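Local coordinates for class II aldolase/adducin domain protein (PDB 3OCR) that is of unknown function but belongs to the class II aldolase/adducin family, whose members include sugar-phosphate aldolases and adducin, so an enzymatic or actin-binding role remains only inferred, at residues H57-R61 with H112-H116; V23-V27 with V96-T100; L122-L126 with V197-I203. All blocks are in the same frame, centred on the assembly; numbering follows the deposited sequence.

Contacts 1 and 3 lie in the core, with centres about 9 Å apart, and meet through neighbouring strands 58-61 and 124-128: Ser59 N to Val125 O is 2.9 Å and Arg61 N to Gln123 O is 2.8 Å, both probable hydrogen bonds. Contact 1 adds helix 110-118 to one face of the sheet, and contact 3 adds helix 199-219 to the other. Contact 2 is peripheral, with its centre about 19 Å from that of contact 1 and 22 Å from that of contact 3; it joins the N-terminal helical turn to strand 95-97, at the far edge of the same sheet.

Contact 1 (H57-R61 with H112-H116)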
# COMPACT_ATOMS: atom_id res chain seq x y z
N HIS A 57 9.34 -21.17 -1.62
CA HIS A 57 10.58 -21.58 -2.24
C HIS A 57 10.50 -21.53 -3.75
O HIS A 57 9.42 -21.74 -4.33
CB HIS A 57 10.88 -23.01 -1.82
CG HIS A 57 10.94 -23.20 -0.34
ND1 HIS A 57 12.05 -22.84 0.40
CD2 HIS A 57 10.03 -23.68 0.54
CE1 HIS A 57 11.81 -23.09 1.68
NE2 HIS A 57 10.60 -23.60 1.79
N PHE A 58 11.64 -21.25 -4.36
CA PHE A 58 11.82 -21.36 -5.81
C PHE A 58 12.85 -22.44 -6.09
O PHE A 58 13.94 -22.40 -5.51
CB PHE A 58 12.33 -20.04 -6.40
CG PHE A 58 11.41 -18.87 -6.23
CD1 PHE A 58 10.07 -19.04 -5.90
CD2 PHE A 58 11.88 -17.58 -6.48
CE1 PHE A 58 9.23 -17.95 -5.77
CE2 PHE A 58 11.03 -16.48 -6.35
CZ PHE A 58 9.70 -16.68 -6.00
N SER A 59 12.57 -23.36 -7.00
CA SER A 59 13.57 -24.39 -7.36
C SER A 59 13.92 -24.31 -8.85
O SER A 59 13.09 -23.88 -9.66
CB SER A 59 13.08 -25.79 -7.00
OG SER A 59 11.89 -26.09 -7.70
N ALA A 60 15.14 -24.73 -9.20
CA ALA A 60 15.59 -24.88 -10.58
C ALA A 60 16.39 -26.17 -10.75
O ALA A 60 17.19 -26.52 -9.88
CB ALA A 60 16.47 -23.70 -10.99
N ARG A 61 16.20 -26.85 -11.88
CA ARG A 61 17.04 -27.97 -12.22
C ARG A 61 18.45 -27.50 -12.61
O ARG A 61 18.61 -26.52 -13.34
CB ARG A 61 16.44 -28.81 -13.34
CG ARG A 61 17.24 -30.15 -13.49
CD ARG A 61 16.78 -30.93 -14.65
NE ARG A 61 17.30 -32.31 -14.68
CZ ARG A 61 18.49 -32.68 -15.17
NH1 ARG A 61 19.36 -31.78 -15.63
NH2 ARG A 61 18.82 -33.96 -15.19
N HIS A 112 8.00 -29.07 -4.89
CA HIS A 112 8.97 -28.90 -5.95
C HIS A 112 9.38 -30.25 -6.52
O HIS A 112 9.34 -30.45 -7.74
CB HIS A 112 10.15 -28.06 -5.45
CG HIS A 112 9.74 -26.68 -5.04
ND1 HIS A 112 9.67 -25.63 -5.93
CD2 HIS A 112 9.30 -26.19 -3.85
CE1 HIS A 112 9.24 -24.55 -5.31
NE2 HIS A 112 9.00 -24.86 -4.04
N SER A 113 9.73 -31.17 -5.63
CA SER A 113 10.12 -32.53 -6.00
C SER A 113 9.02 -33.25 -6.80
O SER A 113 9.29 -33.86 -7.84
CB SER A 113 10.42 -33.33 -4.73
OG SER A 113 10.84 -34.63 -5.11
N ALA A 114 7.78 -33.17 -6.32
CA ALA A 114 6.66 -33.83 -7.02
C ALA A 114 6.51 -33.32 -8.45
O ALA A 114 6.35 -34.11 -9.39
CB ALA A 114 5.35 -33.64 -6.25
N ILE A 115 6.56 -32.00 -8.63
CA ILE A 115 6.40 -31.41 -9.96
C ILE A 115 7.60 -31.68 -10.88
O ILE A 115 7.41 -32.12 -12.00
CB ILE A 115 6.06 -29.88 -9.91
CG1 ILE A 115 4.83 -29.60 -9.03
CG2 ILE A 115 5.83 -29.34 -11.33
CD1 ILE A 115 3.54 -30.40 -9.40
N HIS A 116 8.83 -31.42 -10.40
CA HIS A 116 10.04 -31.70 -11.17
C HIS A 116 10.14 -33.16 -11.67
O HIS A 116 10.62 -33.43 -12.79
CB HIS A 116 11.31 -31.33 -10.38
CG HIS A 116 11.64 -29.86 -10.41
ND1 HIS A 116 11.92 -29.18 -11.58
CD2 HIS A 116 11.75 -28.96 -9.41
CE1 HIS A 116 12.17 -27.91 -11.29
NE2 HIS A 116 12.07 -27.75 -9.99
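Ser59, on strand 58-61, points its hydroxyl between two histidines one turn apart on helix 110-118. Its OG lies 2.9 Å from His112 ND1 and 2.8 Å from His116 NE2, and both are hydrogen bonds in which either partner could donate. CB already faces the helix, and chi1 of 60°, with OG between the backbone N and the carbonyl carbon, sets the hydroxyl between the two imidazoles. It meets the His116 ring at its edge, in plane, but approaches the His112 ring obliquely. A weak bond to Val125 O gives the buried hydroxyl a third partner. Packing is tight at this end: His112 CE1 comes within 3.0 Å of His57 O, which lies at the edge of the ring near its plane, while His57 CB rests 3.4 Å from His112 NE2. The His57 ring itself turns to Asn72, which bonds its ND1. On the other flank, His116 ND1 reaches Leu122 O in a weak bond, so both nitrogens of that ring are engaged. Towards Arg61 the contact thins out. The Arg61 side chain leads away from the helix into a partly exposed region, where Glu67 and Gly64 hold its guanidinium. Strand and helix run at 37° with axes 9.9 Å apart, a helix laid across one face of the mixed sheet as in the alpha/beta fold of the class II aldolase family.

Contact 2 (V23-V27 with V96-T100); sequences VRDRV and VDDPT
Val23 and Pro99 are the closest CA pair, 7.3 Å apart. Residues 23-26 form a weakly bonded helical turn, in which Arg26 N reaches Val23 O at 3.3 Å. Facing it, strand 95-97 turns a corner at Val96, and a loop follows Asp97. Val96 and Asp97 both face Lys88 in a classic beta bulge, at the edge strand of the sheet within this chain. Just beyond, Asp98 OD1 accepts Thr100 N at 2.9 Å to close an Asx turn, and takes the Thr100 hydroxyl as a second donor. The main link between the segments is a side-on salt bridge. Arg26 NE donates to Asp97 OD2 over 2.8 Å, nearly straight at 161° and in the guanidinium plane; NH2 donates to OD1 over 2.7 Å, more bent at 136° and tilted out of that plane. Each carboxylate oxygen offers its syn lone pair. CG of Arg26 stands between its backbone N and carbonyl carbon (chi1 61°), which folds the extended chain back along its own turn, so that Val23 CA lies 4.2 Å above the guanidinium plane, over its centre. Beside the charged pair, Val23 CG2 packs on Pro99 CG at 3.7 Å, the two side chains crossing at about a right angle. Val23 also touches Trp32 and Arg35 of helix 29-47, while Arg26 is exposed to solvent.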
# COMPACT_ATOMS: atom_id res chain seq x y z
N VAL A 23 32.47 -21.91 -4.38
CA VAL A 23 31.34 -22.57 -5.04
C VAL A 23 31.50 -22.58 -6.57
O VAL A 23 31.35 -23.63 -7.20
CB VAL A 23 29.98 -21.96 -4.67
CG1 VAL A 23 28.88 -22.57 -5.53
CG2 VAL A 23 29.69 -22.20 -3.19
N ARG A 24 31.82 -21.42 -7.15
CA ARG A 24 31.95 -21.28 -8.60
C ARG A 24 33.15 -22.07 -9.15
O ARG A 24 33.17 -22.44 -10.32
CB ARG A 24 32.01 -19.80 -9.03
CG ARG A 24 31.97 -19.59 -10.55
CD ARG A 24 32.02 -18.13 -10.97
NE ARG A 24 31.92 -18.01 -12.43
CZ ARG A 24 31.50 -16.92 -13.08
NH1 ARG A 24 31.13 -15.83 -12.41
NH2 ARG A 24 31.45 -16.91 -14.40
N ASP A 25 34.14 -22.33 -8.29
CA ASP A 25 35.33 -23.08 -8.69
C ASP A 25 35.06 -24.56 -8.97
O ASP A 25 35.77 -25.17 -9.75
CB ASP A 25 36.44 -22.95 -7.63
CG ASP A 25 37.16 -21.60 -7.69
OD1 ASP A 25 36.69 -20.69 -8.40
OD2 ASP A 25 38.21 -21.44 -7.01
N ARG A 26 34.03 -25.12 -8.33
CA ARG A 26 33.83 -26.57 -8.36
C ARG A 26 32.56 -27.02 -9.11
O ARG A 26 32.38 -28.22 -9.33
CB ARG A 26 33.85 -27.15 -6.94
CG ARG A 26 32.75 -26.60 -6.01
CD ARG A 26 32.52 -27.48 -4.79
NE ARG A 26 31.34 -27.07 -4.01
CZ ARG A 26 31.40 -26.27 -2.94
NH1 ARG A 26 32.56 -25.79 -2.51
NH2 ARG A 26 30.29 -25.96 -2.28
N VAL A 27 31.70 -26.08 -9.49
CA VAL A 27 30.48 -26.41 -10.24
C VAL A 27 30.64 -26.12 -11.74
O VAL A 27 31.50 -25.33 -12.14
CB VAL A 27 29.22 -25.68 -9.66
CG1 VAL A 27 29.07 -25.96 -8.16
CG2 VAL A 27 29.27 -24.17 -9.93
N VAL A 96 23.23 -32.45 -1.78
CA VAL A 96 24.36 -32.86 -2.59
C VAL A 96 25.52 -31.89 -2.32
O VAL A 96 26.66 -32.31 -2.15
CB VAL A 96 24.00 -32.97 -4.10
CG1 VAL A 96 25.22 -33.38 -4.93
CG2 VAL A 96 22.86 -33.97 -4.30
N ASP A 97 25.20 -30.60 -2.23
CA ASP A 97 26.19 -29.55 -1.99
C ASP A 97 25.53 -28.40 -1.23
O ASP A 97 24.75 -27.64 -1.81
CB ASP A 97 26.73 -29.05 -3.34
CG ASP A 97 28.01 -28.22 -3.19
OD1 ASP A 97 28.30 -27.70 -2.09
OD2 ASP A 97 28.71 -28.07 -4.21
N ASP A 98 25.82 -28.28 0.06
CA ASP A 98 25.26 -27.22 0.89
C ASP A 98 26.35 -26.29 1.41
O ASP A 98 26.92 -26.55 2.47
CB ASP A 98 24.47 -27.78 2.06
CG ASP A 98 23.88 -26.69 2.96
OD1 ASP A 98 23.94 -25.49 2.59
OD2 ASP A 98 23.35 -27.04 4.03
N PRO A 99 26.62 -25.19 0.68
CA PRO A 99 27.69 -24.27 1.10
C PRO A 99 27.40 -23.55 2.42
O PRO A 99 28.29 -22.91 2.96
CB PRO A 99 27.73 -23.26 -0.06
CG PRO A 99 27.09 -23.96 -1.22
CD PRO A 99 26.00 -24.77 -0.58
N THR A 100 26.17 -23.65 2.94
CA THR A 100 25.80 -22.91 4.17
C THR A 100 25.85 -23.74 5.45
O THR A 100 25.96 -23.18 6.54
CB THR A 100 24.37 -22.33 4.08
OG1 THR A 100 23.41 -23.38 4.23
CG2 THR A 100 24.15 -21.63 2.74

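Contact 3 (L122-L126 with V197-I203); sequences LQAVL and VSVEHAI
Val197 meets Gln123 through its backbone: the carbonyl O lies 3.1 Å from Gln123 CG, pressed against the aliphatic part of that bent side chain, while the isopropyl group of Val197 points away from the strand. Its N-H is taken by His201 ND1 at 3.1 Å, nearly in the ring plane; with its CG anti to the backbone N (chi1 177°), the histidine swings its ring back to the segment's start. Ser198 follows as the N-cap of helix 199-219, its OG accepting His201 N at 2.9 Å. The helix then opens directly over Ala124, whose CB touches Val199 CA and CG2; the small methyl fits a close approach, Ala124 CA to Val199 CA 5.3 Å. One turn on, Ala202 faces the strand: its CB lies 4.0 Å from Ala124 CB and 3.7 Å from Leu126 CD1. Ile203 closes the row, its CD1 meeting Leu126 CD1 at 3.5 Å, methyl to methyl. Methyl groups and backbone carbonyl oxygens make most of the contact, with no polar bond between the segments. Gln123 and Ala124 both face Gly196 in a classic beta bulge, where strand 124-128 pairs with 191-196 just before that chain turns into the helix. Strand and helix axes pass 7.8 Å apart at 29°. Ala124 and Leu126 are thus covered on this face of the sheet, where helices 29-47 and 251-265 flank helix 199-219 through Ala41, Trp257 and Leu260, while Val125 points to the other face and packs against helix 110-118.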
# COMPACT_ATOMS: atom_id res chain seq x y z
N LEU A 122 9.86 -28.83 -17.13
CA LEU A 122 9.87 -27.66 -16.25
C LEU A 122 11.21 -27.58 -15.52
O LEU A 122 11.50 -28.40 -14.65
CB LEU A 122 8.67 -27.63 -15.31
CG LEU A 122 7.29 -27.68 -15.99
CD1 LEU A 122 6.19 -27.79 -14.94
CD2 LEU A 122 7.02 -26.46 -16.93
N GLN A 123 12.03 -26.63 -15.92
CA GLN A 123 13.35 -26.44 -15.35
C GLN A 123 13.29 -25.55 -14.09
O GLN A 123 14.29 -25.39 -13.38
CB GLN A 123 14.28 -25.81 -16.36
CG GLN A 123 14.45 -26.63 -17.68
CD GLN A 123 15.07 -27.98 -17.45
OE1 GLN A 123 14.43 -29.01 -17.71
NE2 GLN A 123 16.31 -28.01 -16.93
N ALA A 124 12.12 -24.96 -13.83
CA ALA A 124 11.97 -24.09 -12.65
C ALA A 124 10.57 -24.17 -12.14
O ALA A 124 9.63 -24.22 -12.93
CB ALA A 124 12.33 -22.66 -12.97
N VAL A 125 10.43 -24.20 -10.81
CA VAL A 125 9.11 -24.25 -10.16
C VAL A 125 9.09 -23.22 -9.04
O VAL A 125 9.90 -23.28 -8.10
CB VAL A 125 8.76 -25.66 -9.62
CG1 VAL A 125 7.37 -25.67 -8.92
CG2 VAL A 125 8.80 -26.71 -10.76
N LEU A 126 8.16 -22.27 -9.14
CA LEU A 126 8.00 -21.19 -8.18
C LEU A 126 6.72 -21.30 -7.41
O LEU A 126 5.65 -21.52 -7.98
CB LEU A 126 8.00 -19.86 -8.92
CG LEU A 126 9.12 -19.63 -9.95
CD1 LEU A 126 8.95 -18.27 -10.64
CD2 LEU A 126 10.51 -19.76 -9.37
N VAL A 197 10.22 -23.32 -18.55
CA VAL A 197 11.28 -24.05 -19.24
C VAL A 197 12.63 -23.46 -18.81
O VAL A 197 13.69 -23.97 -19.16
CB VAL A 197 11.11 -23.97 -20.78
CG1 VAL A 197 9.74 -24.53 -21.21
CG2 VAL A 197 11.30 -22.54 -21.27
N SER A 198 12.56 -22.37 -18.04
CA SER A 198 13.74 -21.69 -17.51
C SER A 198 13.25 -20.90 -16.31
O SER A 198 12.04 -20.73 -16.13
CB SER A 198 14.32 -20.75 -18.56
OG SER A 198 13.40 -19.71 -18.87
N VAL A 199 14.18 -20.41 -15.50
CA VAL A 199 13.88 -19.49 -14.40
C VAL A 199 13.19 -18.22 -14.97
O VAL A 199 12.20 -17.74 -14.43
CB VAL A 199 15.17 -19.11 -13.61
CG1 VAL A 199 14.92 -17.93 -12.66
CG2 VAL A 199 15.72 -20.33 -12.85
N GLU A 200 13.69 -17.74 -16.10
CA GLU A 200 13.16 -16.53 -16.74
C GLU A 200 11.69 -16.72 -17.14
O GLU A 200 10.84 -15.86 -16.89
CB GLU A 200 13.99 -16.15 -17.96
CG GLU A 200 15.51 -15.99 -17.69
CD GLU A 200 16.33 -17.24 -18.01
OE1 GLU A 200 16.13 -18.29 -17.36
OE2 GLU A 200 17.19 -17.15 -18.91
N HIS A 201 11.41 -17.84 -17.78
CA HIS A 201 10.03 -18.14 -18.20
C HIS A 201 9.06 -18.24 -16.99
O HIS A 201 7.95 -17.69 -17.03
CB HIS A 201 10.04 -19.41 -19.06
CG HIS A 201 8.67 -19.85 -19.49
ND1 HIS A 201 8.33 -21.18 -19.66
CD2 HIS A 201 7.55 -19.14 -19.79
CE1 HIS A 201 7.06 -21.26 -20.03
NE2 HIS A 201 6.56 -20.03 -20.11
N ALA A 202 9.48 -18.97 -15.95
CA ALA A 202 8.70 -19.13 -14.73
C ALA A 202 8.43 -17.79 -14.06
O ALA A 202 7.32 -17.52 -13.61
CB ALA A 202 9.39 -20.13 -13.75
N ILE A 203 9.46 -16.96 -13.99
CA ILE A 203 9.33 -15.67 -13.37
C ILE A 203 8.42 -14.73 -14.16
O ILE A 203 7.69 -13.92 -13.55
CB ILE A 203 10.74 -15.01 -13.17
CG1 ILE A 203 11.42 -15.59 -11.92
CG2 ILE A 203 10.61 -13.51 -13.07
CD1 ILE A 203 10.77 -15.24 -10.54